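3-oxosteroid 1-dehydrogenase (PDB 7P18) probably catalyses the FAD-dependent 1,2-dehydrogenation of 3-oxosteroids to 3-oxo-Delta(1)-steroids, passing the electrons to an acceptor. Local coordinates at residues Glu274-Gln277 with Gln278-Glu281; Gly353-Phe356 with Ile357-Ser361; Leu385-Asp388 with Gly389-Tyr393. All coordinates share one frame; numbering follows the deposited sequence.

In the fold
All three contacts are local, formed by neighbours along one chain. Contacts 1 and 3 both cap the first turn of a helix, with an asparagine before helix 277-283 and an aspartate before helix 389-394. Contact 2 lies in the loop between strand 347-349 and helix 363-377 and is held by a salt bridge. Contact 1 is partly buried and approaches the FAD through E274; contact 2 is also partly buried, while contact 3 is mostly buried and adds aromatic packing. Contacts 2 and 3 belong to one region: strands 347-349 and 383-387 pair antiparallel, and the centres of the two contacts lie about 16 Å apart. Contact 1 stands about 27 Å from contact 2, centre to centre.

Contact 1 of 3, residues Glu274-Gln277 with Gln278-Glu281; sequences ERNQ and QMRE
N276 crosses M279 obliquely with its side-chain amide, and N276 ND2 lies 3.5 Å from both M279 CG and M279 SD. CG of N276 is anti to the backbone N (chi1 -179°). This carries N276 OD1 to the opening turn of helix 277-283, where it accepts from M279 N at 3.0 Å. The donor stands well above the amide carbonyl plane. N276 is thus the N-cap. At the other end of the amide, ND2 donates to a water that in turn donates to Q278 OE1. R280 N bonds to N276 O at 2.9 Å and starts the regular helical pattern.

The R280 side chain runs back over the turn. Its NH1 donates to E274 O at 2.9 Å, within the carbonyl plane and on a lone pair. The bond is nearly straight (164°), and E274 O lies at the edge of the guanidinium, in its plane. R280 NH1 also forms a salt bridge with D495, and NE bonds to T288. With an alanine here, E274 O and D495 would probably lose these partners, and the turn before the helix would be likelier to shift. From the first residue of the helix, Q277 NE2 reaches one turn on to E281 OE2 at 2.8 Å. It comes on the anti side of OE2, tilted out of the carboxylate plane, with the amide and carboxylate planes 76° apart.

The E274 carboxylate accepts from N299, an FAD-binding residue, and from T498 N. The chemistry therefore implies a polar link between the helix start and the FAD site: R280 holds the backbone of E274, whose carboxylate holds N299.

Contact 2 of 3, residues Gly353-Phe356 with Ile357-Ser361; sequences GQRF and INEAS
A side-on salt bridge between R355 and E359 and a type I turn shape this loop between strand 347-349 and helix 363-377. I357 comes first. The I357 CG2 methyl sits over one face of the F356 ring, 4.0 Å from the centroid, a CH-pi contact. F356 carries its ring between its own backbone N and carbonyl carbon (chi1 57°), which sets the ring's face against the I357 CG2 methyl. Helix 363-377 packs on both: M370 and N373 touch F356, and F366 and A369 touch I357. A water joins the backbones by accepting from F356 N and probably donating to I357 O.

N358 opens the type I turn that runs to S361. S361 N bonds to N358 O. N358 OD1 accepts from A360 N at 2.9 Å, so the side chain adds an Asx turn.

E359 follows. Its chain bends at chi2 and turns the carboxylate back to R355. The guanidinium and carboxylate are nearly coplanar, and both oxygens use their syn lone pairs. R355 NH2 also forms a salt bridge with D453, while E359 OE2 takes a further bond from V348 N. These second partners tie the ion pair to the strand and to the loop carrying D453. The two bonds differ in shape: R355 NE meets E359 OE2 at 2.9 Å and 172°, while R355 NH2 meets E359 OE1 at 2.9 Å and a more bent 151°.

Contact 3 of 3, residues Leu385-Asp388 with Gly389-Tyr393; sequences LIFD and GKFRY
An N-capped helix start follows directly on strand 383-387, and D388 is the capping residue. D388 OD1 accepts from F391 N at 3.1 Å. This bond is nearly straight (171°). A second, weak bond comes to the same oxygen from K390 N. D388 CG stands between the backbone N and the carbonyl carbon (chi1 77°), and this points OD1 at the amides of the first turn. The other oxygen, OD2, accepts from G482 N and K483 N in the loop before strand 486-502. The carboxylate is therefore gripped on both oxygens by backbone amides, which would tend to stabilise its negative charge. The main chain adds R392 N to D388 O at 3.0 Å, the first bond of the helical pattern.

Next to the cap, F387 meets F391. The F387 CB group lies over the face of the F391 ring, 4.1 Å from the centroid, in a CH-pi contact. The rings are oblique, with planes 31° apart, and F387 CD1 comes to 3.5 Å from F391 CD1. F391 CD1 in turn lies over a face of F387, toward the rim. R392 CD touches the edge of the F387 ring, 3.9 Å from F387 CE1. Beyond that, the R392 guanidinium leads away from F387 to M401 O and D408.

F391 also meets Y395 edge to face and packs on M397, so the aromatic packing extends to residues just after the helix. A polar cap beside an apolar contact, joining the last strand residue to the first helical turn, is a strand-to-helix junction with an aspartate N-cap.

Contact 1 of 3, residues Glu274-Gln277 with Gln278-Glu281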
loop_
_atom_site.group_PDB
_atom_site.type_symbol
_atom_site.label_atom_id
_atom_site.label_comp_id
_atom_site.label_asym_id
_atom_site.label_seq_id
_atom_site.Cartn_x
_atom_site.Cartn_y
_atom_site.Cartn_z
ATOM N N GLU A 274 3.355 -2.219 12.332
ATOM C CA GLU A 274 4.670 -2.191 11.620
ATOM C C GLU A 274 5.664 -1.266 12.353
ATOM O O GLU A 274 6.865 -1.522 12.220
ATOM C CB GLU A 274 4.567 -1.794 10.139
ATOM C CG GLU A 274 3.936 -0.444 9.866
ATOM C CD GLU A 274 2.413 -0.340 9.838
ATOM O OE1 GLU A 274 1.750 -1.374 10.145
ATOM O OE2 GLU A 274 1.906 0.763 9.539
ATOM N N ARG A 275 5.184 -0.230 13.050
ATOM C CA ARG A 275 6.050 0.750 13.763
ATOM C C ARG A 275 6.321 0.350 15.221
ATOM O O ARG A 275 7.015 1.118 15.915
ATOM C CB ARG A 275 5.451 2.140 13.648
ATOM C CG ARG A 275 5.557 2.737 12.255
ATOM C CD ARG A 275 6.959 3.182 11.880
ATOM N NE ARG A 275 7.157 3.475 10.446
ATOM C CZ ARG A 275 8.349 3.612 9.858
ATOM N NH1 ARG A 275 9.455 3.503 10.583
ATOM N NH2 ARG A 275 8.445 3.822 8.552
ATOM N N ASN A 276 5.912 -0.845 15.652
ATOM C CA ASN A 276 6.138 -1.329 17.041
ATOM C C ASN A 276 7.157 -2.455 16.986
ATOM O O ASN A 276 6.819 -3.605 16.623
ATOM C CB ASN A 276 4.805 -1.692 17.718
ATOM C CG ASN A 276 4.969 -2.160 19.152
ATOM O OD1 ASN A 276 5.979 -2.761 19.486
ATOM N ND2 ASN A 276 3.942 -1.993 19.970
ATOM N N GLN A 277 8.431 -2.140 17.299
ATOM C CA GLN A 277 9.534 -3.120 17.146
ATOM C C GLN A 277 9.284 -4.317 18.069
ATOM O O GLN A 277 9.613 -5.456 17.695
ATOM C CB GLN A 277 10.893 -2.440 17.411
ATOM C CG GLN A 277 12.052 -3.393 17.278
ATOM C CD GLN A 277 12.315 -3.715 15.841
ATOM O OE1 GLN A 277 12.060 -2.891 14.972
ATOM N NE2 GLN A 277 12.894 -4.869 15.616
ATOM N N GLN A 278 8.737 -4.112 19.268
ATOM C CA GLN A 278 8.485 -5.258 20.194
ATOM C C GLN A 278 7.473 -6.230 19.543
ATOM O O GLN A 278 7.672 -7.454 19.559
ATOM C CB GLN A 278 7.969 -4.713 21.529
ATOM C CG GLN A 278 7.510 -5.793 22.500
ATOM C CD GLN A 278 6.072 -6.262 22.299
ATOM O OE1 GLN A 278 5.119 -5.472 22.227
ATOM N NE2 GLN A 278 5.893 -7.574 22.262
ATOM N N MET A 279 6.405 -5.690 18.964
ATOM C CA MET A 279 5.362 -6.533 18.319
ATOM C C MET A 279 5.934 -7.201 17.058
ATOM O O MET A 279 5.682 -8.402 16.864
ATOM C CB MET A 279 4.124 -5.685 18.032
ATOM C CG MET A 279 3.348 -5.353 19.294
ATOM S SD MET A 279 1.774 -4.518 18.995
ATOM C CE MET A 279 0.794 -5.903 18.454
ATOM N N ARG A 280 6.784 -6.498 16.282
ATOM C CA ARG A 280 7.487 -7.112 15.132
ATOM C C ARG A 280 8.275 -8.293 15.642
ATOM O O ARG A 280 8.197 -9.397 15.068
ATOM C CB ARG A 280 8.399 -6.121 14.400
ATOM C CG ARG A 280 7.708 -4.922 13.786
ATOM C CD ARG A 280 8.732 -4.073 12.999
ATOM N NE ARG A 280 9.196 -4.742 11.800
ATOM C CZ ARG A 280 8.820 -4.409 10.558
ATOM N NH1 ARG A 280 7.990 -3.408 10.353
ATOM N NH2 ARG A 280 9.273 -5.092 9.526
ATOM N N GLU A 281 9.074 -8.104 16.691
ATOM C CA GLU A 281 9.894 -9.246 17.170
ATOM C C GLU A 281 9.017 -10.362 17.746
ATOM O O GLU A 281 9.412 -11.549 17.634
ATOM C CB GLU A 281 10.919 -8.748 18.181
ATOM C CG GLU A 281 12.002 -8.030 17.433
ATOM C CD GLU A 281 13.047 -7.345 18.255
ATOM O OE1 GLU A 281 13.062 -7.615 19.464
ATOM O OE2 GLU A 281 13.841 -6.565 17.655
HETATM O O HOH W 1 4.211 -2.782 22.586
#

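Contact 2 of 3, residues Gly353-Phe356 with Ile357-Ser361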
loop_
_atom_site.group_PDB
_atom_site.type_symbol
_atom_site.label_atom_id
_atom_site.label_comp_id
_atom_site.label_asym_id
_atom_site.label_seq_id
_atom_site.Cartn_x
_atom_site.Cartn_y
_atom_site.Cartn_z
ATOM N N GLY A 353 26.242 -13.317 -4.417
ATOM C CA GLY A 353 26.060 -12.748 -5.772
ATOM C C GLY A 353 25.108 -13.547 -6.663
ATOM O O GLY A 353 25.151 -13.383 -7.898
ATOM N N GLN A 354 24.243 -14.366 -6.086
ATOM C CA GLN A 354 23.312 -15.218 -6.871
ATOM C C GLN A 354 21.927 -14.567 -6.877
ATOM O O GLN A 354 21.512 -14.004 -5.817
ATOM C CB GLN A 354 23.174 -16.622 -6.280
ATOM C CG GLN A 354 24.480 -17.364 -6.001
ATOM C CD GLN A 354 24.200 -18.436 -4.962
ATOM O OE1 GLN A 354 23.501 -18.229 -3.956
ATOM N NE2 GLN A 354 24.740 -19.616 -5.182
ATOM N N ARG A 355 21.200 -14.708 -7.985
ATOM C CA ARG A 355 19.761 -14.345 -8.054
ATOM C C ARG A 355 18.933 -15.384 -7.304
ATOM O O ARG A 355 19.329 -16.569 -7.290
ATOM C CB ARG A 355 19.299 -14.201 -9.510
ATOM C CG ARG A 355 19.915 -13.006 -10.220
ATOM C CD ARG A 355 19.513 -12.981 -11.691
ATOM N NE ARG A 355 18.074 -12.813 -11.867
ATOM C CZ ARG A 355 17.277 -13.595 -12.595
ATOM N NH1 ARG A 355 17.753 -14.636 -13.255
ATOM N NH2 ARG A 355 15.975 -13.333 -12.651
ATOM N N PHE A 356 17.780 -14.992 -6.736
ATOM C CA PHE A 356 16.912 -15.937 -5.970
ATOM C C PHE A 356 15.428 -15.678 -6.228
ATOM O O PHE A 356 14.578 -16.501 -5.734
ATOM C CB PHE A 356 17.196 -15.873 -4.472
ATOM C CG PHE A 356 17.056 -14.525 -3.833
ATOM C CD1 PHE A 356 15.851 -14.113 -3.326
ATOM C CD2 PHE A 356 18.131 -13.651 -3.763
ATOM C CE1 PHE A 356 15.719 -12.857 -2.764
ATOM C CE2 PHE A 356 18.001 -12.388 -3.224
ATOM C CZ PHE A 356 16.781 -11.987 -2.720
ATOM N N ILE A 357 15.116 -14.596 -6.953
ATOM C CA ILE A 357 13.723 -14.134 -7.178
ATOM C C ILE A 357 13.619 -13.469 -8.547
ATOM O O ILE A 357 14.490 -12.656 -8.898
ATOM C CB ILE A 357 13.258 -13.202 -6.046
ATOM C CG1 ILE A 357 11.777 -12.828 -6.154
ATOM C CG2 ILE A 357 14.126 -11.940 -5.896
ATOM C CD1 ILE A 357 10.806 -13.982 -6.043
ATOM N N ASN A 358 12.495 -13.728 -9.227
ATOM C CA ASN A 358 12.000 -12.878 -10.334
ATOM C C ASN A 358 12.025 -11.427 -9.872
ATOM O O ASN A 358 11.243 -11.069 -8.969
ATOM C CB ASN A 358 10.628 -13.337 -10.837
ATOM C CG ASN A 358 10.049 -12.442 -11.923
ATOM O OD1 ASN A 358 10.695 -11.514 -12.395
ATOM N ND2 ASN A 358 8.821 -12.734 -12.331
ATOM N N GLU A 359 12.857 -10.566 -10.473
ATOM C CA GLU A 359 12.942 -9.155 -10.025
ATOM C C GLU A 359 11.605 -8.436 -10.226
ATOM O O GLU A 359 11.342 -7.500 -9.496
ATOM C CB GLU A 359 14.012 -8.350 -10.759
ATOM C CG GLU A 359 15.435 -8.745 -10.387
ATOM C CD GLU A 359 15.996 -10.009 -10.989
ATOM O OE1 GLU A 359 15.340 -10.597 -11.908
ATOM O OE2 GLU A 359 17.062 -10.429 -10.519
ATOM N N ALA A 360 10.803 -8.851 -11.213
ATOM C CA ALA A 360 9.458 -8.321 -11.471
ATOM C C ALA A 360 8.399 -8.969 -10.561
ATOM O O ALA A 360 7.242 -8.648 -10.746
ATOM C CB ALA A 360 9.093 -8.534 -12.930
ATOM N N SER A 361 8.750 -9.883 -9.655
ATOM C CA SER A 361 7.759 -10.488 -8.715
ATOM C C SER A 361 6.897 -9.365 -8.124
ATOM O O SER A 361 7.397 -8.310 -7.750
ATOM C CB SER A 361 8.426 -11.293 -7.635
ATOM O OG SER A 361 7.495 -11.641 -6.606
HETATM O O HOH W 2 17.031 -12.458 -7.734
#

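Contact 3 of 3, residues Leu385-Asp388 with Gly389-Tyr393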
loop_
_atom_site.group_PDB
_atom_site.type_symbol
_atom_site.label_atom_id
_atom_site.label_comp_id
_atom_site.label_asym_id
_atom_site.label_seq_id
_atom_site.Cartn_x
_atom_site.Cartn_y
_atom_site.Cartn_z
ATOM N N LEU A 385 20.480 -4.689 -5.267
ATOM C CA LEU A 385 19.999 -4.415 -6.647
ATOM C C LEU A 385 21.162 -3.828 -7.443
ATOM O O LEU A 385 21.755 -2.875 -6.949
ATOM C CB LEU A 385 18.825 -3.453 -6.566
ATOM C CG LEU A 385 18.280 -3.035 -7.925
ATOM C CD1 LEU A 385 17.406 -4.140 -8.450
ATOM C CD2 LEU A 385 17.535 -1.732 -7.809
ATOM N N ILE A 386 21.471 -4.430 -8.587
ATOM C CA ILE A 386 22.651 -4.098 -9.451
ATOM C C ILE A 386 22.157 -3.648 -10.829
ATOM O O ILE A 386 21.261 -4.304 -11.398
ATOM C CB ILE A 386 23.569 -5.320 -9.578
ATOM C CG1 ILE A 386 23.841 -5.991 -8.225
ATOM C CG2 ILE A 386 24.846 -4.916 -10.316
ATOM C CD1 ILE A 386 24.703 -5.175 -7.284
ATOM N N PHE A 387 22.681 -2.533 -11.339
ATOM C CA PHE A 387 22.418 -2.099 -12.740
ATOM C C PHE A 387 23.607 -1.267 -13.248
ATOM O O PHE A 387 24.530 -0.952 -12.438
ATOM C CB PHE A 387 21.102 -1.329 -12.816
ATOM C CG PHE A 387 20.939 -0.165 -11.884
ATOM C CD1 PHE A 387 21.426 1.096 -12.215
ATOM C CD2 PHE A 387 20.268 -0.322 -10.677
ATOM C CE1 PHE A 387 21.240 2.182 -11.376
ATOM C CE2 PHE A 387 20.093 0.765 -9.840
ATOM C CZ PHE A 387 20.588 2.009 -10.177
ATOM N N ASP A 388 23.608 -0.937 -14.548
ATOM C CA ASP A 388 24.762 -0.259 -15.200
ATOM C C ASP A 388 24.427 1.189 -15.503
ATOM O O ASP A 388 23.338 1.685 -15.140
ATOM C CB ASP A 388 25.246 -1.044 -16.424
ATOM C CG ASP A 388 24.394 -0.915 -17.673
ATOM O OD1 ASP A 388 23.390 -0.203 -17.624
ATOM O OD2 ASP A 388 24.751 -1.577 -18.673
ATOM N N GLY A 389 25.350 1.876 -16.183
ATOM C CA GLY A 389 25.163 3.308 -16.485
ATOM C C GLY A 389 24.060 3.600 -17.482
ATOM O O GLY A 389 23.546 4.728 -17.450
ATOM N N LYS A 390 23.713 2.659 -18.360
ATOM C CA LYS A 390 22.581 2.887 -19.290
ATOM C C LYS A 390 21.259 2.838 -18.509
ATOM O O LYS A 390 20.396 3.702 -18.740
ATOM C CB LYS A 390 22.581 1.867 -20.426
ATOM C CG LYS A 390 21.368 2.028 -21.337
ATOM C CD LYS A 390 21.354 1.083 -22.503
ATOM C CE LYS A 390 20.177 1.322 -23.416
ATOM N NZ LYS A 390 20.356 0.590 -24.687
ATOM N N PHE A 391 21.101 1.865 -17.603
ATOM C CA PHE A 391 19.899 1.802 -16.712
ATOM C C PHE A 391 19.795 3.124 -15.954
ATOM O O PHE A 391 18.746 3.837 -15.911
ATOM C CB PHE A 391 20.020 0.581 -15.804
ATOM C CG PHE A 391 18.763 0.295 -15.022
ATOM C CD1 PHE A 391 18.374 1.122 -13.978
ATOM C CD2 PHE A 391 17.959 -0.774 -15.359
ATOM C CE1 PHE A 391 17.200 0.876 -13.274
ATOM C CE2 PHE A 391 16.797 -1.029 -14.634
ATOM C CZ PHE A 391 16.410 -0.191 -13.608
ATOM N N ARG A 392 20.905 3.495 -15.319
ATOM C CA ARG A 392 21.014 4.715 -14.489
ATOM C C ARG A 392 20.532 5.927 -15.266
ATOM O O ARG A 392 19.765 6.729 -14.702
ATOM C CB ARG A 392 22.450 4.960 -14.030
ATOM C CG ARG A 392 22.598 6.175 -13.126
ATOM C CD ARG A 392 22.071 5.967 -11.701
ATOM N NE ARG A 392 22.131 7.250 -11.016
ATOM C CZ ARG A 392 21.182 8.190 -11.045
ATOM N NH1 ARG A 392 19.997 7.986 -11.598
ATOM N NH2 ARG A 392 21.422 9.349 -10.483
ATOM N N TYR A 393 21.013 6.072 -16.500
ATOM C CA TYR A 393 20.673 7.237 -17.367
ATOM C C TYR A 393 19.174 7.226 -17.698
ATOM O O TYR A 393 18.552 8.312 -17.717
ATOM C CB TYR A 393 21.499 7.211 -18.657
ATOM C CG TYR A 393 21.252 8.379 -19.585
ATOM C CD1 TYR A 393 21.840 9.617 -19.368
ATOM C CD2 TYR A 393 20.426 8.239 -20.684
ATOM C CE1 TYR A 393 21.623 10.678 -20.235
ATOM C CE2 TYR A 393 20.182 9.293 -21.547
ATOM C CZ TYR A 393 20.793 10.515 -21.328
ATOM O OH TYR A 393 20.551 11.565 -22.165
#